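Local coordinates for putative lipoprotein (Bacteroides ovatus, PDB 3OQQ) that is of unknown function but is probably an extracellular, calcium-binding lipoprotein of a gut bacterium, at residues Q333-K338 against I345-Y350. Residues are numbered along the deposited sequence; the frame is centred on the assembly and turned at random.
Sequences QNFFIK and IHMRGY
Asn334 OD1 receives the ND1 hydrogen of His346 at 2.6 Å, the oxygen lying at the rim of the imidazole and near its plane. This bond ties the two arms of an antiparallel beta hairpin, strands 333-339 and 343-346, at the edge of a six-stranded antiparallel sheet. The amide and ring planes stand 51° apart, and the donor is tilted from the carbonyl plane. With CG anti to the backbone N (chi1 -176°), the Asn334 side chain reaches across to the imidazole, and its amide suits the place because ND2 can meanwhile donate to Ala351 O. Histidine suits its partner's place, since with ND1 donating to Asn334, NE2 can still bond Glu344, whose carboxylate may favour a protonated ring. Phe336 CB sits over the centre of one imidazole face, 3.4 Å from the ring centroid, a CH-pi contact, while the two rings, their planes 27° apart, are displaced too far for a real stack. An alanine in place of His346 would probably leave Asn334 OD1 without its donor and open a gap beside Phe336 CB. Ile337 and Ile345 form the hydrogen-bonded pair, with Ile345 N reaching Ile337 O at 2.8 Å; their branched side chains lie side by side, both against Phe131 of strand 122-131, which lies outside this sheet. Toward Met347 the two backbones part, and water takes over: one molecule donates to Phe335 O and accepts from Met347 N (2.9 Å). Gly349, with its positive phi, suits the type II turn that brings Tyr350 back toward Asn334. There a second water donates to Gln333 O and lies 2.9 Å from Tyr350 OH.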
ATOM      1  N   GLN A 333       2.740  -1.411  -7.702  1.00 22.98           N
ATOM      2  CA  GLN A 333       1.812  -0.648  -6.888  1.00 22.26           C
ATOM      3  C   GLN A 333       1.987   0.806  -7.256  1.00 23.72           C
ATOM      4  O   GLN A 333       2.764   1.519  -6.637  1.00 24.15           O
ATOM      5  CB  GLN A 333       2.038  -0.909  -5.395  1.00 23.72           C
ATOM      6  CG  GLN A 333       2.193  -2.387  -5.033  1.00 27.89           C
ATOM      7  CD  GLN A 333       2.597  -2.558  -3.593  1.00 41.78           C
ATOM      8  OE1 GLN A 333       3.003  -1.608  -2.914  1.00 33.92           O
ATOM      9  NE2 GLN A 333       2.496  -3.775  -3.093  1.00 32.98           N
ATOM     10  N   ASN A 334       1.337   1.211  -8.340  1.00 19.39           N
ATOM     11  CA  ASN A 334       1.508   2.551  -8.860  1.00 19.33           C
ATOM     12  C   ASN A 334       0.511   3.521  -8.200  1.00 21.00           C
ATOM     13  O   ASN A 334      -0.526   3.851  -8.766  1.00 18.25           O
ATOM     14  CB  ASN A 334       1.408   2.559 -10.402  1.00 18.85           C
ATOM     15  CG  ASN A 334       1.686   3.914 -10.999  1.00 24.37           C
ATOM     16  OD1 ASN A 334       2.030   4.854 -10.299  1.00 15.96           O
ATOM     17  ND2 ASN A 334       1.543   4.054 -12.289  1.00 20.56           N
ATOM     18  N   PHE A 335       0.877   3.988  -7.004  1.00 17.87           N
ATOM     19  CA  PHE A 335       0.103   4.947  -6.226  1.00 16.47           C
ATOM     20  C   PHE A 335       0.148   6.343  -6.854  1.00 20.48           C
ATOM     21  O   PHE A 335       1.135   6.715  -7.490  1.00 20.18           O
ATOM     22  CB  PHE A 335       0.637   5.012  -4.777  1.00 16.48           C
ATOM     23  CG  PHE A 335       0.396   3.728  -4.032  1.00 16.28           C
ATOM     24  CD1 PHE A 335      -0.885   3.360  -3.645  1.00 16.84           C
ATOM     25  CD2 PHE A 335       1.449   2.883  -3.718  1.00 18.12           C
ATOM     26  CE1 PHE A 335      -1.110   2.152  -2.975  1.00 17.05           C
ATOM     27  CE2 PHE A 335       1.226   1.699  -2.999  1.00 19.62           C
ATOM     28  CZ  PHE A 335      -0.051   1.331  -2.657  1.00 16.24           C
ATOM     29  N   PHE A 336      -0.923   7.115  -6.660  1.00 16.01           N
ATOM     30  CA  PHE A 336      -1.005   8.468  -7.215  1.00 14.44           C
ATOM     31  C   PHE A 336      -2.036   9.290  -6.477  1.00 17.38           C
ATOM     32  O   PHE A 336      -2.880   8.748  -5.754  1.00 14.95           O
ATOM     33  CB  PHE A 336      -1.356   8.451  -8.745  1.00 14.98           C
ATOM     34  CG  PHE A 336      -2.709   7.892  -9.151  1.00 15.95           C
ATOM     35  CD1 PHE A 336      -2.867   6.537  -9.429  1.00 18.69           C
ATOM     36  CD2 PHE A 336      -3.814   8.727  -9.291  1.00 17.22           C
ATOM     37  CE1 PHE A 336      -4.104   6.024  -9.824  1.00 19.76           C
ATOM     38  CE2 PHE A 336      -5.051   8.216  -9.693  1.00 20.32           C
ATOM     39  CZ  PHE A 336      -5.195   6.865  -9.937  1.00 19.54           C
ATOM     40  N   ILE A 337      -1.986  10.606  -6.720  1.00 14.56           N
ATOM     41  CA  ILE A 337      -2.963  11.559  -6.256  1.00 14.58           C
ATOM     42  C   ILE A 337      -3.396  12.458  -7.425  1.00 21.41           C
ATOM     43  O   ILE A 337      -2.683  12.573  -8.435  1.00 20.79           O
ATOM     44  CB  ILE A 337      -2.515  12.401  -5.037  1.00 17.65           C
ATOM     45  CG1 ILE A 337      -1.253  13.291  -5.349  1.00 18.86           C
ATOM     46  CG2 ILE A 337      -2.353  11.499  -3.797  1.00 15.97           C
ATOM     47  CD1 ILE A 337      -1.158  14.502  -4.588  1.00 19.65           C
ATOM     48  N   LYS A 338      -4.584  13.067  -7.283  1.00 17.55           N
ATOM     49  CA  LYS A 338      -5.059  14.103  -8.188  1.00 17.78           C
ATOM     50  C   LYS A 338      -5.340  15.359  -7.391  1.00 21.62           C
ATOM     51  O   LYS A 338      -5.708  15.306  -6.210  1.00 20.01           O
ATOM     52  CB  LYS A 338      -6.297  13.711  -8.999  1.00 18.61           C
ATOM     53  CG  LYS A 338      -6.081  12.622 -10.013  1.00 19.34           C
ATOM     54  CD  LYS A 338      -7.093  12.807 -11.136  1.00 28.12           C
ATOM     55  CE  LYS A 338      -7.887  11.576 -11.377  1.00 39.68           C
ATOM     56  NZ  LYS A 338      -8.795  11.757 -12.543  1.00 37.62           N
ATOM     57  N   ILE A 345      -0.421  13.090 -10.059  1.00 17.80           N
ATOM     58  CA  ILE A 345       0.958  13.002  -9.570  1.00 17.76           C
ATOM     59  C   ILE A 345       1.245  11.565  -9.130  1.00 20.59           C
ATOM     60  O   ILE A 345       0.454  10.980  -8.426  1.00 20.05           O
ATOM     61  CB  ILE A 345       1.202  14.040  -8.421  1.00 19.74           C
ATOM     62  CG1 ILE A 345       0.744  15.455  -8.854  1.00 19.90           C
ATOM     63  CG2 ILE A 345       2.680  14.050  -7.928  1.00 17.94           C
ATOM     64  CD1 ILE A 345       0.592  16.504  -7.722  1.00 22.82           C
ATOM     65  N   HIS A 346       2.369  11.001  -9.570  1.00 17.56           N
ATOM     66  CA  HIS A 346       2.827   9.673  -9.163  1.00 16.62           C
ATOM     67  C   HIS A 346       4.199   9.837  -8.491  1.00 20.41           C
ATOM     68  O   HIS A 346       4.790  10.919  -8.562  1.00 19.07           O
ATOM     69  CB  HIS A 346       2.915   8.736 -10.389  1.00 16.67           C
ATOM     70  CG  HIS A 346       1.589   8.428 -11.022  1.00 19.13           C
ATOM     71  ND1 HIS A 346       1.059   7.168 -10.971  1.00 20.09           N
ATOM     72  CD2 HIS A 346       0.746   9.229 -11.715  1.00 20.43           C
ATOM     73  CE1 HIS A 346      -0.085   7.227 -11.637  1.00 19.57           C
ATOM     74  NE2 HIS A 346      -0.322   8.452 -12.090  1.00 20.09           N
HETATM   75  N   MSE A 347       4.731   8.768  -7.890  1.00 16.62           N
HETATM   76  CA  MSE A 347       6.084   8.818  -7.313  1.00 14.79           C
HETATM   77  C   MSE A 347       7.127   8.707  -8.440  1.00 19.51           C
HETATM   78  O   MSE A 347       6.784   8.323  -9.554  1.00 15.09           O
HETATM   79  CB  MSE A 347       6.288   7.696  -6.292  1.00 16.23           C
HETATM   80  CG  MSE A 347       5.269   7.748  -5.159  1.00 20.65           C
HETATM   81 SE   MSE A 347       5.554   6.425  -3.793  0.75 25.14          SE
HETATM   82  CE  MSE A 347       5.093   4.855  -4.805  1.00 23.03           C
ATOM     83  N   ARG A 348       8.401   9.047  -8.148  1.00 19.20           N
ATOM     84  CA  ARG A 348       9.476   8.979  -9.135  1.00 19.67           C
ATOM     85  C   ARG A 348       9.547   7.607  -9.803  1.00 23.69           C
ATOM     86  O   ARG A 348       9.534   6.580  -9.114  1.00 22.01           O
ATOM     87  CB  ARG A 348      10.818   9.296  -8.455  1.00 18.51           C
ATOM     88  CG  ARG A 348      11.958   9.363  -9.426  1.00 20.85           C
ATOM     89  CD  ARG A 348      13.280   9.648  -8.740  1.00 22.46           C
ATOM     90  NE  ARG A 348      14.323   9.904  -9.737  1.00 25.94           N
ATOM     91  CZ  ARG A 348      15.149   8.983 -10.223  1.00 36.27           C
ATOM     92  NH1 ARG A 348      15.071   7.725  -9.811  1.00 25.75           N
ATOM     93  NH2 ARG A 348      16.060   9.315 -11.124  1.00 24.39           N
ATOM     94  N   GLY A 349       9.622   7.622 -11.135  1.00 20.79           N
ATOM     95  CA  GLY A 349       9.757   6.426 -11.947  1.00 20.46           C
ATOM     96  C   GLY A 349       8.457   5.720 -12.256  1.00 25.13           C
ATOM     97  O   GLY A 349       8.480   4.690 -12.920  1.00 24.58           O
ATOM     98  N   TYR A 350       7.317   6.243 -11.758  1.00 22.53           N
ATOM     99  CA  TYR A 350       5.995   5.632 -11.973  1.00 21.58           C
ATOM    100  C   TYR A 350       5.226   6.394 -13.032  1.00 24.13           C
ATOM    101  O   TYR A 350       5.159   7.634 -13.001  1.00 24.09           O
ATOM    102  CB  TYR A 350       5.207   5.575 -10.650  1.00 22.14           C
ATOM    103  CG  TYR A 350       5.749   4.555  -9.667  1.00 23.64           C
ATOM    104  CD1 TYR A 350       6.792   4.875  -8.797  1.00 24.91           C
ATOM    105  CD2 TYR A 350       5.185   3.283  -9.570  1.00 24.38           C
ATOM    106  CE1 TYR A 350       7.246   3.959  -7.840  1.00 22.61           C
ATOM    107  CE2 TYR A 350       5.642   2.356  -8.635  1.00 25.37           C
ATOM    108  CZ  TYR A 350       6.663   2.704  -7.762  1.00 27.66           C
ATOM    109  OH  TYR A 350       7.102   1.775  -6.852  1.00 24.20           O
TER
HETATM  110  O   HOH W   1       4.747   1.828  -5.078  1.00 30.34           O
HETATM  111  O   HOH W   2       3.623   6.119  -7.805  1.00 17.20           O